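Local coordinates for ABC transporter ATP-binding protein (Leptospira interrogans serovar Copenhageni, PDB 4HZI), which probably binds and hydrolyses ATP as the ATPase subunit of an orphan ABC transporter involved in manganese utilization and tolerance, at residues 63-68 and 243-248; 199-204 and 227-232. All coordinates share one frame; numbering follows the deposited sequence.

Interaction 1: residues 63-68 and 243-248; sequences CVLLGR and KAVLLK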
loop_
_atom_site.group_PDB
_atom_site.type_symbol
_atom_site.label_atom_id
_atom_site.label_comp_id
_atom_site.label_asym_id
_atom_site.label_seq_id
_atom_site.Cartn_x
_atom_site.Cartn_y
_atom_site.Cartn_z
ATOM N N CYS A 63 20.022 2.081 6.736
ATOM C CA CYS A 63 19.391 1.090 7.591
ATOM C C CYS A 63 17.890 1.036 7.307
ATOM O O CYS A 63 17.257 2.063 7.180
ATOM C CB CYS A 63 19.619 1.471 9.053
ATOM S SG CYS A 63 18.980 0.205 10.193
ATOM N N VAL A 64 17.340 -0.152 7.160
ATOM C CA VAL A 64 15.905 -0.318 6.978
ATOM C C VAL A 64 15.266 -0.735 8.306
ATOM O O VAL A 64 15.786 -1.606 9.017
ATOM C CB VAL A 64 15.535 -1.459 6.016
ATOM C CG1 VAL A 64 14.021 -1.445 5.682
ATOM C CG2 VAL A 64 16.334 -1.464 4.785
ATOM N N LEU A 65 14.101 -0.171 8.596
ATOM C CA LEU A 65 13.237 -0.664 9.694
ATOM C C LEU A 65 12.066 -1.369 9.056
ATOM O O LEU A 65 11.213 -0.740 8.405
ATOM C CB LEU A 65 12.779 0.502 10.557
ATOM C CG LEU A 65 11.831 0.282 11.728
ATOM C CD1 LEU A 65 12.548 -0.436 12.827
ATOM C CD2 LEU A 65 11.298 1.632 12.253
ATOM N N LEU A 66 12.062 -2.696 9.139
ATOM C CA LEU A 66 11.015 -3.523 8.540
ATOM C C LEU A 66 10.111 -4.022 9.661
ATOM O O LEU A 66 10.575 -4.632 10.638
ATOM C CB LEU A 66 11.577 -4.712 7.787
ATOM C CG LEU A 66 10.589 -5.672 7.121
ATOM C CD1 LEU A 66 9.836 -5.049 5.939
ATOM C CD2 LEU A 66 11.235 -6.965 6.636
ATOM N N GLY A 67 8.827 -3.695 9.568
ATOM C CA GLY A 67 7.935 -4.119 10.640
ATOM C C GLY A 67 6.572 -4.466 10.126
ATOM O O GLY A 67 6.184 -3.995 9.101
ATOM N N ARG A 68 5.859 -5.317 10.839
ATOM C CA ARG A 68 4.450 -5.589 10.578
ATOM C C ARG A 68 3.586 -4.356 10.760
ATOM O O ARG A 68 3.973 -3.413 11.453
ATOM C CB ARG A 68 3.956 -6.675 11.536
ATOM C CG ARG A 68 4.835 -7.930 11.595
ATOM C CD ARG A 68 4.368 -8.973 10.640
ATOM N NE ARG A 68 3.028 -9.357 11.007
ATOM C CZ ARG A 68 2.698 -10.358 11.823
ATOM N NH1 ARG A 68 3.628 -11.144 12.410
ATOM N NH2 ARG A 68 1.399 -10.576 12.054
ATOM N N LYS A 243 21.900 -2.619 6.374
ATOM C CA LYS A 243 21.603 -2.985 7.784
ATOM C C LYS A 243 20.098 -2.967 7.926
ATOM O O LYS A 243 19.415 -2.232 7.191
ATOM C CB LYS A 243 22.123 -1.938 8.755
ATOM C CG LYS A 243 23.606 -1.648 8.715
ATOM C CD LYS A 243 24.373 -2.754 9.409
ATOM C CE LYS A 243 24.223 -2.657 10.916
ATOM N NZ LYS A 243 25.520 -2.967 11.580
ATOM N N ALA A 244 19.570 -3.721 8.886
ATOM C CA ALA A 244 18.121 -3.692 9.121
ATOM C C ALA A 244 17.839 -3.882 10.605
ATOM O O ALA A 244 18.649 -4.428 11.391
ATOM C CB ALA A 244 17.424 -4.735 8.323
ATOM N N VAL A 245 16.667 -3.410 10.963
ATOM C CA VAL A 245 16.075 -3.646 12.254
ATOM C C VAL A 245 14.697 -4.243 11.964
ATOM O O VAL A 245 13.913 -3.649 11.195
ATOM C CB VAL A 245 15.866 -2.295 12.990
ATOM C CG1 VAL A 245 15.133 -2.483 14.325
ATOM C CG2 VAL A 245 17.166 -1.579 13.233
ATOM N N LEU A 246 14.365 -5.378 12.577
ATOM C CA LEU A 246 13.089 -6.046 12.371
ATOM C C LEU A 246 12.268 -5.769 13.651
ATOM O O LEU A 246 12.783 -5.964 14.757
ATOM C CB LEU A 246 13.255 -7.556 12.224
ATOM C CG LEU A 246 14.174 -8.071 11.126
ATOM C CD1 LEU A 246 14.148 -9.594 11.123
ATOM C CD2 LEU A 246 13.819 -7.556 9.727
ATOM N N LEU A 247 11.079 -5.194 13.464
ATOM C CA LEU A 247 10.256 -4.710 14.555
ATOM C C LEU A 247 8.910 -5.414 14.548
ATOM O O LEU A 247 8.245 -5.496 13.532
ATOM C CB LEU A 247 10.003 -3.198 14.414
ATOM C CG LEU A 247 9.590 -2.481 15.700
ATOM C CD1 LEU A 247 10.674 -2.237 16.731
ATOM C CD2 LEU A 247 8.880 -1.161 15.367
ATOM N N LYS A 248 8.513 -5.909 15.725
ATOM C CA LYS A 248 7.296 -6.675 15.889
ATOM C C LYS A 248 6.745 -6.407 17.298
ATOM O O LYS A 248 7.432 -6.619 18.289
ATOM C CB LYS A 248 7.628 -8.150 15.762
ATOM C CG LYS A 248 6.442 -9.083 15.777
ATOM C CD LYS A 248 6.999 -10.508 15.963
ATOM C CE LYS A 248 5.939 -11.558 15.730
ATOM N NZ LYS A 248 6.540 -12.899 15.962
#
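Val64 and Leu66 join residues 243-248 as a parallel strand pair in the core of the ABC ATPase fold. Each uses both its N-H and its C=O. Val64 N donates to Lys243 O at 2.9 Å, and Val64 O accepts from Val245 N at 2.8 Å. Leu66 repeats this with Val245 O and Leu247 N. Leu65 faces the other side of the sheet. Its CB meets Ile230 CG1. CG stands anti to the backbone N (chi1 177°), and the two methyls then part. Leu65 CD1 leans across to Val245 CG1 at 3.6 Å and to Leu247 CB at 4.1 Å. CD2 turns back to Ile230. Leu65 thus reaches both strands that flank its own. On the opposite face Leu66 and Leu246 run side by side, with their CD2 atoms 4.1 Å apart. Arg68 and Lys248 both form salt bridges with Asp272, which should ease their like charges. Arg68 NH1 also donates to Leu270 O, and Lys248 NZ to Asp269 O. Gly67 leads into what looks like the Walker A P-loop. Strand 62-67 lies between strands 227-231 and 243-248. Helix 264-271 and Phe262 cover the Leu66 face, while Val252 and Phe255 of strand 251-255 pack on Val245.

Interaction 2: residues 199-204 and 227-232; sequences EPCSSL and SLYITH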
loop_
_atom_site.group_PDB
_atom_site.type_symbol
_atom_site.label_atom_id
_atom_site.label_comp_id
_atom_site.label_asym_id
_atom_site.label_seq_id
_atom_site.Cartn_x
_atom_site.Cartn_y
_atom_site.Cartn_z
ATOM N N GLU A 199 7.886 5.137 4.780
ATOM C CA GLU A 199 6.933 4.528 3.846
ATOM C C GLU A 199 6.864 5.354 2.536
ATOM O O GLU A 199 5.770 5.696 2.082
ATOM C CB GLU A 199 5.542 4.498 4.501
ATOM C CG GLU A 199 5.484 3.563 5.699
ATOM C CD GLU A 199 5.301 2.111 5.287
ATOM O OE1 GLU A 199 5.369 1.820 4.060
ATOM O OE2 GLU A 199 5.091 1.258 6.179
ATOM N N PRO A 200 8.028 5.752 1.988
ATOM C CA PRO A 200 8.057 6.638 0.833
ATOM C C PRO A 200 7.401 6.038 -0.411
ATOM O O PRO A 200 7.038 6.809 -1.298
ATOM C CB PRO A 200 9.545 6.811 0.573
ATOM C CG PRO A 200 10.128 5.522 1.017
ATOM C CD PRO A 200 9.368 5.233 2.290
ATOM N N CYS A 201 7.202 4.713 -0.480
ATOM C CA CYS A 201 6.524 4.141 -1.660
ATOM C C CYS A 201 4.997 4.058 -1.523
ATOM O O CYS A 201 4.325 3.460 -2.373
ATOM C CB CYS A 201 7.082 2.793 -2.026
ATOM S SG CYS A 201 8.799 2.925 -2.598
ATOM N N SER A 202 4.464 4.634 -0.449
ATOM C CA SER A 202 3.033 4.696 -0.242
ATOM C C SER A 202 2.355 5.344 -1.464
ATOM O O SER A 202 2.876 6.349 -2.022
ATOM C CB SER A 202 2.700 5.465 1.052
ATOM O OG SER A 202 3.091 6.841 0.985
ATOM N N SER A 203 1.259 4.711 -1.894
ATOM C CA SER A 203 0.458 5.142 -3.027
ATOM C C SER A 203 1.122 4.905 -4.355
ATOM O O SER A 203 0.595 5.371 -5.377
ATOM C CB SER A 203 0.120 6.641 -2.959
ATOM O OG SER A 203 -0.364 6.966 -1.686
ATOM N N LEU A 204 2.293 4.254 -4.383
ATOM C CA LEU A 204 2.957 4.041 -5.660
ATOM C C LEU A 204 2.665 2.648 -6.161
ATOM O O LEU A 204 2.882 1.663 -5.463
ATOM C CB LEU A 204 4.456 4.254 -5.534
ATOM C CG LEU A 204 4.882 5.614 -5.015
ATOM C CD1 LEU A 204 6.366 5.689 -5.196
ATOM C CD2 LEU A 204 4.201 6.735 -5.778
ATOM N N SER A 227 20.758 7.254 6.134
ATOM C CA SER A 227 19.316 7.125 6.098
ATOM C C SER A 227 18.726 5.971 6.872
ATOM O O SER A 227 19.367 4.957 7.091
ATOM C CB SER A 227 18.810 7.101 4.649
ATOM O OG SER A 227 19.004 5.877 4.027
ATOM N N LEU A 228 17.448 6.150 7.183
ATOM C CA LEU A 228 16.604 5.158 7.811
ATOM C C LEU A 228 15.352 5.064 6.985
ATOM O O LEU A 228 14.656 6.017 6.833
ATOM C CB LEU A 228 16.240 5.576 9.242
ATOM C CG LEU A 228 15.296 4.672 10.015
ATOM C CD1 LEU A 228 15.869 3.284 10.235
ATOM C CD2 LEU A 228 14.976 5.273 11.387
ATOM N N TYR A 229 15.100 3.906 6.436
ATOM C CA TYR A 229 14.003 3.631 5.518
ATOM C C TYR A 229 13.009 2.751 6.241
ATOM O O TYR A 229 13.333 1.637 6.686
ATOM C CB TYR A 229 14.559 2.910 4.308
ATOM C CG TYR A 229 13.659 2.755 3.102
ATOM C CD1 TYR A 229 12.719 1.717 3.023
ATOM C CD2 TYR A 229 13.762 3.615 2.004
ATOM C CE1 TYR A 229 11.922 1.564 1.897
ATOM C CE2 TYR A 229 12.968 3.451 0.880
ATOM C CZ TYR A 229 12.031 2.456 0.844
ATOM O OH TYR A 229 11.247 2.306 -0.268
ATOM N N ILE A 230 11.782 3.223 6.336
ATOM C CA ILE A 230 10.742 2.504 7.079
ATOM C C ILE A 230 9.697 1.933 6.144
ATOM O O ILE A 230 9.097 2.649 5.346
ATOM C CB ILE A 230 10.079 3.481 8.065
ATOM C CG1 ILE A 230 11.171 4.021 9.034
ATOM C CG2 ILE A 230 8.977 2.789 8.894
ATOM C CD1 ILE A 230 11.184 5.467 9.062
ATOM N N THR A 231 9.453 0.630 6.273
ATOM C CA THR A 231 8.535 -0.078 5.412
ATOM C C THR A 231 7.939 -1.307 6.084
ATOM O O THR A 231 8.480 -1.841 7.072
ATOM C CB THR A 231 9.217 -0.486 4.071
ATOM O OG1 THR A 231 8.254 -1.044 3.188
ATOM C CG2 THR A 231 10.308 -1.470 4.301
ATOM N N HIS A 232 6.814 -1.741 5.525
ATOM C CA HIS A 232 6.253 -3.061 5.813
ATOM C C HIS A 232 6.327 -3.986 4.620
ATOM O O HIS A 232 5.862 -5.108 4.694
ATOM C CB HIS A 232 4.838 -2.999 6.375
ATOM C CG HIS A 232 3.804 -2.546 5.396
ATOM N ND1 HIS A 232 3.532 -1.214 5.206
ATOM C CD2 HIS A 232 2.924 -3.227 4.619
ATOM C CE1 HIS A 232 2.556 -1.083 4.322
ATOM N NE2 HIS A 232 2.181 -2.282 3.936
#
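The ends of two core strands of the ABC ATPase domain meet here. Glu199 follows strand 194-198 in a sequence that matches a Walker B motif, and His232 sits where the H-loop histidine of ABC ATPases is expected. Residues 202-204 would begin the D-loop. Glu199 and His232 touch directly: His232 ND1 donates to Glu199 OE2 at 3.1 Å, almost straight at 167°. The oxygen lies at the edge of the imidazole, close to its plane, and is met on its syn side. The carboxylate is turned 54° from the ring. A bend in the glutamate chain at chi2 (-81°) brings the acid round to the histidine. The main chain adds a second hold, with Glu199 N giving a hydrogen bond to Ile230 O at 2.8 Å. Next, Pro200 lies against one face of the Tyr229 ring, towards its rim. Its CG is 3.5 Å from CE2 of Tyr229. Cys201 SG stands 3.4 Å from Tyr229 OH, which also makes a weak hydrogen bond to Glu236 O. The loop folds into a type I turn from Glu199 to Ser202, closed by Ser202 N to Glu199 O at 3.0 Å. Lys180 NZ of helix 176-188 donates to Pro200 O and Ser202 O. Ile230 packs on Lys73 and Val77 of helix 73-80. Helix 206-222 touches Pro200, Cys201 and Tyr229, and Asp205 of the second subunit packs on His232.

Interactions 1 and 2 have centres about 12 Å apart and share the six-stranded mixed sheet. Strand 62-67 lies directly beside strand 227-231, and Leu65 N is 2.7 Å from Tyr229 O, a probable hydrogen bond. Along the chain the order is 63-68, 199-204, 227-232, 243-248, which nests interaction 2 inside the loop closed by interaction 1. Gly67 ends its strand at what looks like a Walker A P-loop, and Gly67 O packs on His232 CB. The probable P-loop, Walker B and H-loop elements thus come together at one end of the sheet, consistent with an ATP site shared by both contacts.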